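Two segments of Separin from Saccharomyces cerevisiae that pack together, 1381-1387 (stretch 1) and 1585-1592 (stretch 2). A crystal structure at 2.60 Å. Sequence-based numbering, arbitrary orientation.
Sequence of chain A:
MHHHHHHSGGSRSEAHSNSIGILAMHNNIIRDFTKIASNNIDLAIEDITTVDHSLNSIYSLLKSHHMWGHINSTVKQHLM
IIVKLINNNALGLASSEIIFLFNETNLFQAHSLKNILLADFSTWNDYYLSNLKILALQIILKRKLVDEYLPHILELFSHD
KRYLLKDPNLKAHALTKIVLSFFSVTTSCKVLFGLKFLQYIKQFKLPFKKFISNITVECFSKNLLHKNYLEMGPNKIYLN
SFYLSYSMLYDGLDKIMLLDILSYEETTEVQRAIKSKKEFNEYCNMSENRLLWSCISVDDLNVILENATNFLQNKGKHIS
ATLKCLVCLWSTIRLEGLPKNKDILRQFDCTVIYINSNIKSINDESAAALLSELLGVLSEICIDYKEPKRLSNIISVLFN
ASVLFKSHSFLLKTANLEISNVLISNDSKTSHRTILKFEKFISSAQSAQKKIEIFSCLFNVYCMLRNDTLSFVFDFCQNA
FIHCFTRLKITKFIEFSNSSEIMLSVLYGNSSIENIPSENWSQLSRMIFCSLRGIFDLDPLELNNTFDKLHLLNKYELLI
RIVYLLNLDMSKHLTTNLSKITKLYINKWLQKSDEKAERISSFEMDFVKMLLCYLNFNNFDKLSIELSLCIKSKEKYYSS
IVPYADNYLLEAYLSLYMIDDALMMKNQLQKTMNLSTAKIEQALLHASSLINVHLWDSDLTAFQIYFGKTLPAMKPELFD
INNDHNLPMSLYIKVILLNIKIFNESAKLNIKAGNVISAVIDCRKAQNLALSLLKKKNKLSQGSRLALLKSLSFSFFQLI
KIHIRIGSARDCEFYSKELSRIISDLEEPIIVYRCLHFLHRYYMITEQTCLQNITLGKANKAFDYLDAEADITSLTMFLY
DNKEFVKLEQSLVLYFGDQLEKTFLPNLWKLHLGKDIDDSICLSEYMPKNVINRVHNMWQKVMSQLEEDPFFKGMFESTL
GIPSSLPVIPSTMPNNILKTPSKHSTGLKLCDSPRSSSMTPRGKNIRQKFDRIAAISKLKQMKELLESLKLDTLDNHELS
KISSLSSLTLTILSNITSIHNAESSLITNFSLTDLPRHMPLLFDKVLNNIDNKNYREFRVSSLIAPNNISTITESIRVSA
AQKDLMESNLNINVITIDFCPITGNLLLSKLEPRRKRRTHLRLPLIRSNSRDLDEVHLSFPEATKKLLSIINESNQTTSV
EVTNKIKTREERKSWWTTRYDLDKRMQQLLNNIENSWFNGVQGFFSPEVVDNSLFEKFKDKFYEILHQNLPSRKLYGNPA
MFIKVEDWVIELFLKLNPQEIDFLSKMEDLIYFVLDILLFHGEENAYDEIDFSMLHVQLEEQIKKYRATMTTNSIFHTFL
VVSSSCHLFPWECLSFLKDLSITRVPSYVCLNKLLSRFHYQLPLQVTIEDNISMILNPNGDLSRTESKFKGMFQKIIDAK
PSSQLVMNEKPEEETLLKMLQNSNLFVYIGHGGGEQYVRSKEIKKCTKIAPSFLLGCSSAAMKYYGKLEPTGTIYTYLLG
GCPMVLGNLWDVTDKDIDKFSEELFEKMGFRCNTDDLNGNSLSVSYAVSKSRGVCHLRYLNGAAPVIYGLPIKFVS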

# COMPACT_ATOMS: atom_id res chain seq x y z
N SER A 1381 30.33 15.26 -48.61
CA SER A 1381 30.71 15.59 -47.25
C SER A 1381 29.49 15.60 -46.35
O SER A 1381 28.65 16.49 -46.45
CB SER A 1381 31.39 16.95 -47.18
OG SER A 1381 31.44 17.40 -45.83
N ILE A 1382 29.41 14.62 -45.44
CA ILE A 1382 28.21 14.48 -44.62
C ILE A 1382 28.52 14.20 -43.15
O ILE A 1382 29.36 13.36 -42.82
CB ILE A 1382 27.32 13.32 -45.15
CG1 ILE A 1382 26.85 13.60 -46.58
CG2 ILE A 1382 26.14 13.07 -44.23
CD1 ILE A 1382 26.11 12.46 -47.19
N THR A 1383 27.83 14.91 -42.26
CA THR A 1383 27.68 14.47 -40.88
C THR A 1383 26.20 14.26 -40.57
O THR A 1383 25.35 14.91 -41.17
CB THR A 1383 28.28 15.46 -39.87
OG1 THR A 1383 27.81 16.79 -40.14
CG2 THR A 1383 29.79 15.45 -39.94
N ARG A 1384 25.92 13.36 -39.64
CA ARG A 1384 24.58 13.17 -39.11
C ARG A 1384 24.29 14.05 -37.91
O ARG A 1384 25.19 14.44 -37.17
CB ARG A 1384 24.37 11.72 -38.70
CG ARG A 1384 24.51 10.75 -39.81
CD ARG A 1384 23.87 9.48 -39.41
NE ARG A 1384 24.08 8.43 -40.39
CZ ARG A 1384 23.57 7.22 -40.27
NH1 ARG A 1384 22.81 6.93 -39.22
NH2 ARG A 1384 23.81 6.30 -41.19
N VAL A 1385 23.02 14.36 -37.71
CA VAL A 1385 22.60 15.10 -36.54
C VAL A 1385 21.26 14.52 -36.07
O VAL A 1385 20.49 14.03 -36.88
CB VAL A 1385 22.52 16.61 -36.85
CG1 VAL A 1385 21.28 17.22 -36.27
CG2 VAL A 1385 23.77 17.33 -36.38
N PRO A 1386 20.99 14.52 -34.76
CA PRO A 1386 19.71 13.92 -34.34
C PRO A 1386 18.50 14.87 -34.41
O PRO A 1386 17.38 14.37 -34.38
CB PRO A 1386 19.98 13.49 -32.90
CG PRO A 1386 21.08 14.38 -32.43
CD PRO A 1386 21.92 14.70 -33.63
N SER A 1387 18.70 16.19 -34.54
CA SER A 1387 17.58 17.13 -34.64
C SER A 1387 18.00 18.56 -35.03
O SER A 1387 19.16 18.92 -34.92
CB SER A 1387 16.85 17.18 -33.30
OG SER A 1387 17.67 17.79 -32.32
N PRO A 1585 31.57 2.81 -40.40
CA PRO A 1585 31.81 4.12 -39.75
C PRO A 1585 30.80 5.19 -40.11
O PRO A 1585 30.33 5.21 -41.24
CB PRO A 1585 33.21 4.51 -40.23
CG PRO A 1585 33.56 3.56 -41.28
CD PRO A 1585 32.78 2.33 -41.09
N VAL A 1586 30.48 6.07 -39.14
CA VAL A 1586 29.51 7.15 -39.28
C VAL A 1586 29.91 8.33 -38.37
O VAL A 1586 30.59 8.12 -37.38
CB VAL A 1586 28.07 6.66 -38.93
CG1 VAL A 1586 28.02 6.04 -37.53
CG2 VAL A 1586 27.05 7.77 -39.10
N ILE A 1587 29.54 9.56 -38.73
CA ILE A 1587 29.84 10.75 -37.94
C ILE A 1587 28.59 11.49 -37.47
O ILE A 1587 27.67 11.70 -38.26
CB ILE A 1587 30.67 11.77 -38.72
CG1 ILE A 1587 31.91 11.14 -39.35
CG2 ILE A 1587 31.07 12.92 -37.83
CD1 ILE A 1587 32.52 12.02 -40.46
N TYR A 1588 28.55 11.91 -36.21
CA TYR A 1588 27.50 12.81 -35.75
C TYR A 1588 28.12 14.15 -35.31
O TYR A 1588 29.24 14.16 -34.78
CB TYR A 1588 26.69 12.19 -34.61
CG TYR A 1588 25.61 11.21 -35.03
CD1 TYR A 1588 25.94 9.91 -35.39
CD2 TYR A 1588 24.27 11.57 -35.03
CE1 TYR A 1588 24.96 9.01 -35.74
CE2 TYR A 1588 23.29 10.68 -35.39
CZ TYR A 1588 23.65 9.39 -35.75
OH TYR A 1588 22.69 8.48 -36.12
N GLY A 1589 27.41 15.25 -35.54
CA GLY A 1589 27.90 16.57 -35.14
C GLY A 1589 28.35 17.42 -36.32
O GLY A 1589 27.74 17.39 -37.39
N LEU A 1590 29.43 18.17 -36.12
CA LEU A 1590 29.94 19.08 -37.14
C LEU A 1590 31.22 18.57 -37.82
O LEU A 1590 32.04 17.91 -37.19
CB LEU A 1590 30.20 20.46 -36.53
CG LEU A 1590 29.02 21.05 -35.77
CD1 LEU A 1590 29.30 22.49 -35.35
CD2 LEU A 1590 27.76 20.95 -36.60
N PRO A 1591 31.41 18.88 -39.11
CA PRO A 1591 32.67 18.42 -39.71
C PRO A 1591 33.88 19.20 -39.16
O PRO A 1591 33.82 20.42 -38.94
CB PRO A 1591 32.44 18.69 -41.20
CG PRO A 1591 31.50 19.83 -41.23
CD PRO A 1591 30.59 19.66 -40.05
N ILE A 1592 34.96 18.49 -38.89
CA ILE A 1592 36.15 19.14 -38.36
C ILE A 1592 37.31 18.98 -39.34
O ILE A 1592 37.34 18.04 -40.13
CB ILE A 1592 36.54 18.58 -36.98
CG1 ILE A 1592 37.16 17.18 -37.11
CG2 ILE A 1592 35.34 18.56 -36.06
CD1 ILE A 1592 37.90 16.70 -35.88

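Two short strands, 1382-1385 and 1585-1589, meet at 62° between their N-to-C directions and share a single bridge, Arg1384 with Tyr1588. Arg1384 spends both of its backbone polar groups on it. Its N donates to Ile1587 O at 2.8 Å, and its O accepts from Gly1589 N at 2.9 Å, both bonds close to straight. The two partners flank Tyr1588 in sequence, so one residue is clasped by the backbone on each side of the other. The same Arg1384 O also lies 3.2 Å from Tyr1588 CA, a CA-H...O contact that accompanies the N-H...O hydrogen bond from Gly1589.

Next to the bridge, a side chain adds a bond. Thr1383 OG1 donates to Gly1589 O over 2.8 Å, so Gly1589 is held through its N by a main-chain carbonyl and through its O by a hydroxyl. The methyl of the same threonine packs on Ile1587, CG2 to CG2 at 3.5 Å. Gly1589 has its own reason to be glycine: at phi 107° and psi -142°, a CB would be jammed against the carbonyl O of Tyr1588.

The arginine side chain lies along the second strand. Its CB sits over the Tyr1588 ring, 3.6 Å from the centroid and 11° off the normal, a CH-pi contact. Further out, Val1586 CG2 covers one face of the guanidinium, 3.3 Å from Arg1384 NE, while Tyr1588 OH stands near the guanidinium plane and accepts a weak hydrogen bond from Arg1384 NH1 at 3.5 Å. That weak bond need not satisfy the guanidinium alone, since NE, NH1 and NH2 all have hydrogen bonds elsewhere in the structure. The rule to read is economical: two backbone bonds mark the register, a threonine hydroxyl adds a third, and the buried arginine packs locally while its polar atoms are satisfied largely elsewhere.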